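Local coordinates for protein hypoxanthine-guanine phosphoribosyltransferase (HGPRT) (Schistosoma mansoni, PDB 5IPF) that probably catalyses the joining of hypoxanthine or guanine to a phosphoribosyl group in purine salvage, and is captured here with the nucleotide IMP, at residues V57-G62 / V204-P209; F97-D102 / A186-K191; F212-A217 / D222-L227. One frame throughout, in Å; residues are numbered along the deposited sequence.

Contact 1 (V57-G62 / V204-P209); sequences VLIPNG and VGFEVP
I59 sets its CD1 methyl over one face of the F206 ring. The contact joins a classic beta bulge to the central parallel sheet of the phosphoribosyltransferase fold. L58 and I59 form the bulge against I230 on strand 230-233, just before helix 61-81 begins. F206 and V208 lie on strand 203-208 of the parallel sheet.

The tight part is the CH-pi contact. I59 CD1 stands 3.8 Å from the centroid of the F206 ring, 25° off its normal. It sits toward the CG end of the ring, with F206 CG at 3.5 Å. The other branch works at the far end, where I59 CG2 meets F206 CZ at 3.9 Å. I59 thus spans the ring lengthwise with two methyls. Its CG1 lies beside the backbone N (chi1 -47°) and the chain then runs extended, which carries CD1 out to the ring.

The looser part is aliphatic. L58 CD2 meets V208 CG1 at 3.9 Å and comes no closer to the strand. The outer side belongs to strand 203-208: E207 points its CB away from the contact and is partly exposed, as is P209, which follows V208.

Neighbours close the buried side. L189 touches I59, F206 and V208, while M63 and R67 of helix 61-81 pack on F206. The two halves of the contact meet at V208 CG1: it touches L58 and also lies 4.1 Å from I59 CD1.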
loop_
_atom_site.group_PDB
_atom_site.type_symbol
_atom_site.label_atom_id
_atom_site.label_comp_id
_atom_site.label_asym_id
_atom_site.label_seq_id
_atom_site.Cartn_x
_atom_site.Cartn_y
_atom_site.Cartn_z
ATOM N N VAL A 57 -0.942 -7.793 -20.189
ATOM C CA VAL A 57 -1.387 -6.842 -19.178
ATOM C C VAL A 57 -1.356 -5.447 -19.784
ATOM O O VAL A 57 -0.331 -5.026 -20.333
ATOM C CB VAL A 57 -0.499 -6.913 -17.926
ATOM C CG1 VAL A 57 -0.933 -5.867 -16.918
ATOM C CG2 VAL A 57 -0.543 -8.306 -17.320
ATOM N N LEU A 58 -2.476 -4.731 -19.692
ATOM C CA LEU A 58 -2.543 -3.381 -20.243
ATOM C C LEU A 58 -2.141 -2.336 -19.205
ATOM O O LEU A 58 -1.202 -1.563 -19.425
ATOM C CB LEU A 58 -3.949 -3.096 -20.785
ATOM C CG LEU A 58 -4.001 -1.901 -21.743
ATOM C CD1 LEU A 58 -3.191 -2.193 -23.001
ATOM C CD2 LEU A 58 -5.431 -1.523 -22.095
ATOM N N ILE A 59 -2.839 -2.298 -18.074
ATOM C CA ILE A 59 -2.511 -1.358 -17.004
ATOM C C ILE A 59 -2.292 -2.129 -15.708
ATOM O O ILE A 59 -3.243 -2.716 -15.169
ATOM C CB ILE A 59 -3.610 -0.296 -16.831
ATOM C CG1 ILE A 59 -4.023 0.279 -18.185
ATOM C CG2 ILE A 59 -3.121 0.825 -15.931
ATOM C CD1 ILE A 59 -5.038 1.393 -18.089
ATOM N N PRO A 60 -1.070 -2.170 -15.182
ATOM C CA PRO A 60 -0.849 -2.816 -13.883
ATOM C C PRO A 60 -1.567 -2.076 -12.764
ATOM O O PRO A 60 -1.838 -0.876 -12.853
ATOM C CB PRO A 60 0.672 -2.756 -13.707
ATOM C CG PRO A 60 1.205 -2.642 -15.098
ATOM C CD PRO A 60 0.197 -1.816 -15.843
ATOM N N ASN A 61 -1.865 -2.818 -11.695
ATOM C CA ASN A 61 -2.660 -2.281 -10.593
ATOM C C ASN A 61 -1.990 -1.059 -9.965
ATOM O O ASN A 61 -2.622 -0.006 -9.780
ATOM C CB ASN A 61 -2.883 -3.388 -9.560
ATOM C CG ASN A 61 -3.678 -2.923 -8.363
ATOM O OD1 ASN A 61 -3.122 -2.362 -7.420
ATOM N ND2 ASN A 61 -4.983 -3.167 -8.386
ATOM N N GLY A 62 -0.701 -1.177 -9.641
ATOM C CA GLY A 62 0.004 -0.070 -9.018
ATOM C C GLY A 62 0.040 1.179 -9.874
ATOM O O GLY A 62 0.021 2.296 -9.349
ATOM N N VAL A 204 -10.938 11.526 -16.242
ATOM C CA VAL A 204 -10.576 10.287 -16.915
ATOM C C VAL A 204 -9.216 9.833 -16.407
ATOM O O VAL A 204 -8.298 10.646 -16.249
ATOM C CB VAL A 204 -10.553 10.454 -18.449
ATOM C CG1 VAL A 204 -10.255 9.126 -19.124
ATOM C CG2 VAL A 204 -11.873 11.024 -18.945
ATOM N N GLY A 205 -9.091 8.535 -16.148
ATOM C CA GLY A 205 -7.817 7.968 -15.759
ATOM C C GLY A 205 -6.933 7.684 -16.955
ATOM O O GLY A 205 -5.864 8.284 -17.106
ATOM N N PHE A 206 -7.376 6.778 -17.823
ATOM C CA PHE A 206 -6.602 6.367 -18.983
ATOM C C PHE A 206 -7.492 6.335 -20.215
ATOM O O PHE A 206 -8.695 6.076 -20.126
ATOM C CB PHE A 206 -5.967 4.980 -18.776
ATOM C CG PHE A 206 -5.150 4.864 -17.522
ATOM C CD1 PHE A 206 -5.747 4.519 -16.319
ATOM C CD2 PHE A 206 -3.786 5.095 -17.546
ATOM C CE1 PHE A 206 -4.999 4.411 -15.164
ATOM C CE2 PHE A 206 -3.031 4.988 -16.394
ATOM C CZ PHE A 206 -3.639 4.644 -15.202
ATOM N N GLU A 207 -6.883 6.603 -21.368
ATOM C CA GLU A 207 -7.528 6.440 -22.668
ATOM C C GLU A 207 -6.887 5.234 -23.346
ATOM O O GLU A 207 -5.702 5.269 -23.697
ATOM C CB GLU A 207 -7.387 7.702 -23.516
ATOM C CG GLU A 207 -7.932 7.557 -24.925
ATOM C CD GLU A 207 -7.788 8.827 -25.738
ATOM O OE1 GLU A 207 -8.284 9.883 -25.289
ATOM O OE2 GLU A 207 -7.172 8.771 -26.822
ATOM N N VAL A 208 -7.666 4.172 -23.524
ATOM C CA VAL A 208 -7.140 2.887 -23.980
ATOM C C VAL A 208 -7.545 2.628 -25.428
ATOM O O VAL A 208 -8.543 3.191 -25.902
ATOM C CB VAL A 208 -7.618 1.747 -23.064
ATOM C CG1 VAL A 208 -7.081 1.942 -21.654
ATOM C CG2 VAL A 208 -9.138 1.672 -23.061
ATOM N N PRO A 209 -6.805 1.801 -26.167
ATOM C CA PRO A 209 -7.215 1.459 -27.534
ATOM C C PRO A 209 -8.534 0.700 -27.544
ATOM O O PRO A 209 -9.051 0.270 -26.511
ATOM C CB PRO A 209 -6.063 0.587 -28.044
ATOM C CG PRO A 209 -4.900 0.964 -27.190
ATOM C CD PRO A 209 -5.474 1.265 -25.843
#

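Contact 2 (F97-D102 / A186-K191); sequences FKFLAD and ASLLVK. With IMP (inosinic acid), chain E.
F99 packs on L188 in a buried apolar helix-on-sheet contact at the heart of the fold. F99 is on helix 97-112. A186 to K191 run along two strands, 182-187 and 189-191, with a corner at L188 between them. The site is about 2 Å from the centre of the chain, measured between centres.

The F99 ring does most of the touching. L188 CB stands over the middle of one face, 3.7 Å from the ring centroid and only 5° off its normal, a CH-pi contact. The L188 side chain continues past the ring, and its CD1 reaches F99 CD1 at 3.9 Å. The two side chains slide by each other in opposite directions. F99 CG is anti to the backbone N (chi1 170°), which swings the ring off the helix onto the strand corner. At the ring edge, in its plane, A186 O lies 3.6 Å from F99 CE2.

A hydrogen bond spans the corner: S187 points its CB away from the helix, and its OG gives to L189 O at 2.7 Å, from outside the carbonyl plane. On other sides L68 of helix 61-81 touches F99, while Y216 touches L188.

Past the corner the strand leads to the purine site. K191 extends beyond CG and brings NZ to IMP O6 at 3.1 Å, a weak hydrogen bond. The chemistry is therefore split along one segment. The apolar end holds helix against sheet. The polar end offers an amino group to the 6-oxo oxygen, consistent with recognition of 6-oxopurines, though the bond is weak in this model.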
loop_
_atom_site.group_PDB
_atom_site.type_symbol
_atom_site.label_atom_id
_atom_site.label_comp_id
_atom_site.label_asym_id
_atom_site.label_seq_id
_atom_site.Cartn_x
_atom_site.Cartn_y
_atom_site.Cartn_z
ATOM N N PHE A 97 -16.345 -1.063 -8.566
ATOM C CA PHE A 97 -16.153 -1.179 -7.125
ATOM C C PHE A 97 -14.702 -0.924 -6.724
ATOM O O PHE A 97 -14.429 -0.070 -5.874
ATOM C CB PHE A 97 -16.612 -2.547 -6.634
ATOM C CG PHE A 97 -16.452 -2.732 -5.157
ATOM C CD1 PHE A 97 -17.311 -2.100 -4.273
ATOM C CD2 PHE A 97 -15.437 -3.523 -4.649
ATOM C CE1 PHE A 97 -17.165 -2.258 -2.912
ATOM C CE2 PHE A 97 -15.286 -3.687 -3.288
ATOM C CZ PHE A 97 -16.152 -3.052 -2.418
ATOM N N LYS A 98 -13.758 -1.669 -7.306
ATOM C CA LYS A 98 -12.355 -1.507 -6.927
ATOM C C LYS A 98 -11.863 -0.094 -7.222
ATOM O O LYS A 98 -11.144 0.508 -6.412
ATOM C CB LYS A 98 -11.489 -2.541 -7.646
ATOM C CG LYS A 98 -11.781 -3.982 -7.253
ATOM C CD LYS A 98 -10.762 -4.939 -7.856
ATOM C CE LYS A 98 -11.024 -6.376 -7.428
ATOM N NZ LYS A 98 -9.978 -7.310 -7.938
ATOM N N PHE A 99 -12.253 0.453 -8.377
ATOM C CA PHE A 99 -11.910 1.830 -8.712
ATOM C C PHE A 99 -12.475 2.805 -7.685
ATOM O O PHE A 99 -11.821 3.793 -7.329
ATOM C CB PHE A 99 -12.416 2.149 -10.119
ATOM C CG PHE A 99 -12.335 3.599 -10.488
ATOM C CD1 PHE A 99 -11.147 4.297 -10.367
ATOM C CD2 PHE A 99 -13.447 4.259 -10.987
ATOM C CE1 PHE A 99 -11.076 5.633 -10.714
ATOM C CE2 PHE A 99 -13.381 5.595 -11.338
ATOM C CZ PHE A 99 -12.194 6.282 -11.201
ATOM N N LEU A 100 -13.684 2.536 -7.187
ATOM C CA LEU A 100 -14.244 3.361 -6.123
ATOM C C LEU A 100 -13.437 3.236 -4.836
ATOM O O LEU A 100 -13.213 4.232 -4.142
ATOM C CB LEU A 100 -15.701 2.980 -5.862
ATOM C CG LEU A 100 -16.266 3.594 -4.578
ATOM C CD1 LEU A 100 -16.589 5.070 -4.774
ATOM C CD2 LEU A 100 -17.474 2.825 -4.072
ATOM N N ALA A 101 -13.002 2.022 -4.495
ATOM C CA ALA A 101 -12.270 1.826 -3.247
ATOM C C ALA A 101 -10.939 2.564 -3.270
ATOM O O ALA A 101 -10.623 3.334 -2.353
ATOM C CB ALA A 101 -12.063 0.332 -2.991
ATOM N N ASP A 102 -10.145 2.356 -4.324
ATOM C CA ASP A 102 -8.863 3.048 -4.413
ATOM C C ASP A 102 -9.047 4.552 -4.581
ATOM O O ASP A 102 -8.255 5.339 -4.040
ATOM C CB ASP A 102 -8.035 2.470 -5.561
ATOM C CG ASP A 102 -7.666 1.013 -5.335
ATOM O OD1 ASP A 102 -7.433 0.632 -4.170
ATOM O OD2 ASP A 102 -7.610 0.248 -6.321
ATOM N N ALA A 186 -16.658 10.426 -13.180
ATOM C CA ALA A 186 -15.263 10.000 -13.130
ATOM C C ALA A 186 -15.191 8.582 -13.680
ATOM O O ALA A 186 -15.727 7.649 -13.074
ATOM C CB ALA A 186 -14.713 10.071 -11.707
ATOM N N SER A 187 -14.537 8.423 -14.829
ATOM C CA SER A 187 -14.394 7.133 -15.489
ATOM C C SER A 187 -12.925 6.740 -15.496
ATOM O O SER A 187 -12.069 7.529 -15.911
ATOM C CB SER A 187 -14.934 7.173 -16.922
ATOM O OG SER A 187 -14.736 5.932 -17.578
ATOM N N LEU A 188 -12.640 5.519 -15.036
ATOM C CA LEU A 188 -11.258 5.057 -14.972
ATOM C C LEU A 188 -10.663 4.913 -16.367
ATOM O O LEU A 188 -9.536 5.354 -16.622
ATOM C CB LEU A 188 -11.181 3.732 -14.217
ATOM C CG LEU A 188 -9.797 3.081 -14.193
ATOM C CD1 LEU A 188 -8.794 3.976 -13.480
ATOM C CD2 LEU A 188 -9.855 1.705 -13.549
ATOM N N LEU A 189 -11.407 4.303 -17.285
ATOM C CA LEU A 189 -10.940 4.070 -18.642
ATOM C C LEU A 189 -11.905 4.681 -19.649
ATOM O O LEU A 189 -13.104 4.815 -19.388
ATOM C CB LEU A 189 -10.783 2.571 -18.931
ATOM C CG LEU A 189 -9.868 1.767 -18.008
ATOM C CD1 LEU A 189 -9.720 0.348 -18.527
ATOM C CD2 LEU A 189 -8.514 2.440 -17.873
ATOM N N VAL A 190 -11.362 5.049 -20.807
ATOM C CA VAL A 190 -12.143 5.552 -21.932
ATOM C C VAL A 190 -11.613 4.898 -23.199
ATOM O O VAL A 190 -10.404 4.916 -23.452
ATOM C CB VAL A 190 -12.078 7.089 -22.045
ATOM C CG1 VAL A 190 -12.430 7.536 -23.454
ATOM C CG2 VAL A 190 -13.017 7.730 -21.039
ATOM N N LYS A 191 -12.511 4.313 -23.987
ATOM C CA LYS A 191 -12.118 3.646 -25.219
ATOM C C LYS A 191 -11.986 4.652 -26.354
ATOM O O LYS A 191 -12.848 5.518 -26.534
ATOM C CB LYS A 191 -13.133 2.567 -25.593
ATOM C CG LYS A 191 -12.775 1.177 -25.104
ATOM C CD LYS A 191 -13.800 0.160 -25.572
ATOM C CE LYS A 191 -13.375 -1.258 -25.237
ATOM N NZ LYS A 191 -14.400 -2.257 -25.650
HETATM P P IMP E . -21.125 2.179 -23.179
HETATM O O1P IMP E . -20.437 3.464 -22.782
HETATM O O2P IMP E . -20.574 1.399 -24.349
HETATM O O3P IMP E . -22.565 2.512 -23.491
HETATM O "O5'" IMP E . -21.084 1.195 -21.924
HETATM C "C5'" IMP E . -20.671 -0.158 -22.083
HETATM C "C4'" IMP E . -20.965 -1.008 -20.868
HETATM O "O4'" IMP E . -20.184 -2.220 -20.949
HETATM C "C3'" IMP E . -20.627 -0.398 -19.520
HETATM O "O3'" IMP E . -21.432 -1.005 -18.509
HETATM C "C2'" IMP E . -19.167 -0.804 -19.320
HETATM O "O2'" IMP E . -18.787 -0.959 -17.969
HETATM C "C1'" IMP E . -19.057 -2.132 -20.091
HETATM N N9 IMP E . -17.854 -2.216 -20.926
HETATM C C8 IMP E . -17.614 -1.471 -22.052
HETATM N N7 IMP E . -16.411 -1.817 -22.556
HETATM C C5 IMP E . -15.876 -2.777 -21.772
HETATM C C6 IMP E . -14.674 -3.470 -21.841
HETATM O O6 IMP E . -13.904 -3.281 -22.783
HETATM N N1 IMP E . -14.380 -4.417 -20.882
HETATM C C2 IMP E . -15.280 -4.667 -19.865
HETATM N N3 IMP E . -16.472 -3.973 -19.803
HETATM C C4 IMP E . -16.770 -3.040 -20.741
#

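Contact 3 (F212-A217 / D222-L227). With IMP (inosinic acid), chain E.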
loop_
_atom_site.group_PDB
_atom_site.type_symbol
_atom_site.label_atom_id
_atom_site.label_comp_id
_atom_site.label_asym_id
_atom_site.label_seq_id
_atom_site.Cartn_x
_atom_site.Cartn_y
_atom_site.Cartn_z
ATOM N N PHE A 212 -10.943 -5.059 -26.121
ATOM C CA PHE A 212 -11.714 -5.398 -24.932
ATOM C C PHE A 212 -10.777 -5.663 -23.757
ATOM O O PHE A 212 -9.787 -6.389 -23.893
ATOM C CB PHE A 212 -12.601 -6.613 -25.195
ATOM C CG PHE A 212 -13.771 -6.716 -24.261
ATOM C CD1 PHE A 212 -14.946 -6.035 -24.527
ATOM C CD2 PHE A 212 -13.694 -7.486 -23.114
ATOM C CE1 PHE A 212 -16.027 -6.122 -23.667
ATOM C CE2 PHE A 212 -14.772 -7.577 -22.249
ATOM C CZ PHE A 212 -15.940 -6.895 -22.527
ATOM N N VAL A 213 -11.088 -5.071 -22.602
ATOM C CA VAL A 213 -10.239 -5.163 -21.421
ATOM C C VAL A 213 -11.023 -5.784 -20.271
ATOM O O VAL A 213 -12.239 -5.605 -20.152
ATOM C CB VAL A 213 -9.673 -3.783 -21.013
ATOM C CG1 VAL A 213 -8.655 -3.306 -22.035
ATOM C CG2 VAL A 213 -10.796 -2.767 -20.855
ATOM N N VAL A 214 -10.310 -6.527 -19.422
ATOM C CA VAL A 214 -10.879 -7.188 -18.250
ATOM C C VAL A 214 -9.932 -6.989 -17.072
ATOM O O VAL A 214 -8.817 -6.489 -17.224
ATOM C CB VAL A 214 -11.126 -8.695 -18.483
ATOM C CG1 VAL A 214 -12.147 -8.914 -19.589
ATOM C CG2 VAL A 214 -9.819 -9.411 -18.802
ATOM N N GLY A 215 -10.389 -7.391 -15.888
ATOM C CA GLY A 215 -9.612 -7.285 -14.670
ATOM C C GLY A 215 -9.871 -5.979 -13.929
ATOM O O GLY A 215 -10.332 -4.986 -14.495
ATOM N N TYR A 216 -9.556 -5.988 -12.627
ATOM C CA TYR A 216 -9.771 -4.833 -11.744
ATOM C C TYR A 216 -11.249 -4.412 -11.749
ATOM O O TYR A 216 -11.599 -3.279 -12.088
ATOM C CB TYR A 216 -8.836 -3.671 -12.118
ATOM C CG TYR A 216 -8.813 -2.530 -11.122
ATOM C CD1 TYR A 216 -8.196 -2.671 -9.885
ATOM C CD2 TYR A 216 -9.413 -1.311 -11.420
ATOM C CE1 TYR A 216 -8.184 -1.638 -8.970
ATOM C CE2 TYR A 216 -9.407 -0.271 -10.511
ATOM C CZ TYR A 216 -8.790 -0.440 -9.288
ATOM O OH TYR A 216 -8.773 0.585 -8.371
ATOM N N ALA A 217 -12.116 -5.364 -11.378
ATOM C CA ALA A 217 -13.574 -5.384 -11.422
ATOM C C ALA A 217 -14.150 -5.290 -12.845
ATOM O O ALA A 217 -15.359 -5.461 -12.999
ATOM C CB ALA A 217 -14.235 -4.294 -10.553
ATOM N N ASP A 222 -19.466 -11.550 -16.623
ATOM C CA ASP A 222 -19.360 -11.670 -15.167
ATOM C C ASP A 222 -18.162 -12.499 -14.717
ATOM O O ASP A 222 -18.179 -13.068 -13.618
ATOM C CB ASP A 222 -20.645 -12.237 -14.548
ATOM N N ASN A 223 -17.112 -12.574 -15.532
ATOM C CA ASN A 223 -15.873 -13.251 -15.177
ATOM C C ASN A 223 -14.707 -12.271 -15.260
ATOM O O ASN A 223 -14.844 -11.144 -15.743
ATOM C CB ASN A 223 -15.625 -14.460 -16.090
ATOM N N PHE A 224 -13.546 -12.718 -14.770
ATOM C CA PHE A 224 -12.301 -11.946 -14.739
ATOM C C PHE A 224 -12.348 -10.770 -13.768
ATOM O O PHE A 224 -11.535 -9.849 -13.876
ATOM C CB PHE A 224 -11.900 -11.437 -16.133
ATOM C CG PHE A 224 -11.549 -12.529 -17.107
ATOM C CD1 PHE A 224 -12.530 -13.133 -17.872
ATOM C CD2 PHE A 224 -10.235 -12.940 -17.268
ATOM C CE1 PHE A 224 -12.214 -14.132 -18.770
ATOM C CE2 PHE A 224 -9.911 -13.939 -18.169
ATOM C CZ PHE A 224 -10.903 -14.538 -18.919
ATOM N N ARG A 225 -13.273 -10.769 -12.807
ATOM C CA ARG A 225 -13.329 -9.660 -11.860
ATOM C C ARG A 225 -12.242 -9.769 -10.797
ATOM O O ARG A 225 -11.671 -8.753 -10.385
ATOM C CB ARG A 225 -14.711 -9.586 -11.210
ATOM C CG ARG A 225 -15.801 -9.095 -12.146
ATOM C CD ARG A 225 -16.958 -8.494 -11.371
ATOM N NE ARG A 225 -17.975 -7.927 -12.251
ATOM C CZ ARG A 225 -19.078 -8.566 -12.626
ATOM N NH1 ARG A 225 -19.311 -9.799 -12.195
ATOM N NH2 ARG A 225 -19.949 -7.972 -13.431
ATOM N N ASP A 226 -11.936 -10.984 -10.351
ATOM C CA ASP A 226 -10.891 -11.190 -9.355
ATOM C C ASP A 226 -9.484 -11.021 -9.921
ATOM O O ASP A 226 -8.506 -11.254 -9.198
ATOM C CB ASP A 226 -11.036 -12.574 -8.725
ATOM C CG ASP A 226 -11.206 -13.669 -9.756
ATOM O OD1 ASP A 226 -11.683 -13.366 -10.870
ATOM O OD2 ASP A 226 -10.867 -14.833 -9.452
ATOM N N LEU A 227 -9.340 -10.630 -11.183
ATOM C CA LEU A 227 -8.026 -10.330 -11.726
ATOM C C LEU A 227 -7.506 -9.018 -11.151
ATOM O O LEU A 227 -8.261 -8.069 -10.920
ATOM C CB LEU A 227 -8.084 -10.252 -13.249
ATOM C CG LEU A 227 -6.773 -10.466 -14.003
ATOM C CD1 LEU A 227 -6.208 -11.853 -13.733
ATOM C CD2 LEU A 227 -7.002 -10.262 -15.486
HETATM P P IMP E . -21.125 2.179 -23.179
HETATM O O1P IMP E . -20.437 3.464 -22.782
HETATM O O2P IMP E . -20.574 1.399 -24.349
HETATM O O3P IMP E . -22.565 2.512 -23.491
HETATM O "O5'" IMP E . -21.084 1.195 -21.924
HETATM C "C5'" IMP E . -20.671 -0.158 -22.083
HETATM C "C4'" IMP E . -20.965 -1.008 -20.868
HETATM O "O4'" IMP E . -20.184 -2.220 -20.949
HETATM C "C3'" IMP E . -20.627 -0.398 -19.520
HETATM O "O3'" IMP E . -21.432 -1.005 -18.509
HETATM C "C2'" IMP E . -19.167 -0.804 -19.320
HETATM O "O2'" IMP E . -18.787 -0.959 -17.969
HETATM C "C1'" IMP E . -19.057 -2.132 -20.091
HETATM N N9 IMP E . -17.854 -2.216 -20.926
HETATM C C8 IMP E . -17.614 -1.471 -22.052
HETATM N N7 IMP E . -16.411 -1.817 -22.556
HETATM C C5 IMP E . -15.876 -2.777 -21.772
HETATM C C6 IMP E . -14.674 -3.470 -21.841
HETATM O O6 IMP E . -13.904 -3.281 -22.783
HETATM N N1 IMP E . -14.380 -4.417 -20.882
HETATM C C2 IMP E . -15.280 -4.667 -19.865
HETATM N N3 IMP E . -16.472 -3.973 -19.803
HETATM C C4 IMP E . -16.770 -3.040 -20.741
#
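Y216 and L227 join the two segments through one backbone hydrogen bond. Y216 N gives to L227 O at 3.0 Å and the bond is fairly straight, 160° at the hydrogen. The donor stands above the carbonyl plane and not on a lone pair. G215 has phi 92° and psi 159°, a conformation suited to glycine. Y216, A217, D222 and F224 also have positive phi, and 222-227 forms no regular helix or strand. G215 CA also makes a CA-H...O contact with F224 O at 3.3 Å.

Apolar side chains pack beside the backbone contacts. V214 CB meets F224 CB at 3.7 Å, and the two side chains pass at an angle. F224 CB points toward the other segment but its ring leads away, with V214 CG2 reaching CG and CD2 obliquely. L227 CB packs on G215 CA at 3.6 Å. The R225 guanidinium turns an edge toward A217 O, with NE at 3.7 Å. Its stronger partner is D219, through a salt bridge.

F212 and V213, at the start of segment 212-217, serve the ligand. IMP N1 donates to V213 O at 2.6 Å, and V213 N returns a weak bond to IMP O6 at 3.3 Å. A donor at N1 and an acceptor at O6 are what a 6-oxopurine presents. F212 lays one ring face nearly parallel to the base, with IMP N1 over it toward the rim, 3.4 Å from F212 CZ.

Within the fold, V214 is backbone-bonded to C231 of strand 230-233. F224 stacks on Y50 and meets F241 edge-to-face. Y216 packs on helix 97-112 and bonds through OH to D102.

All three contacts are largely buried, but contact 2 is the most central, while contacts 1 and 3 lie farther out. Contacts 1 and 2 share the parallel sheet: F206 N probably bonds to L188 O, and V208 N to V190 O. Contacts 1 and 3 share the small antiparallel sheet, where L58 meets V213. Contact 3 reaches contact 2 where Y216 packs on helix 97-112. Chemistry follows place. Contact 1 is wholly apolar across its segments, and contact 2 is mainly so. Contact 3, between irregular segments, adds a backbone bond to its apolar packing. Contacts 2 and 3 both touch IMP, each giving a weak bond to its O6.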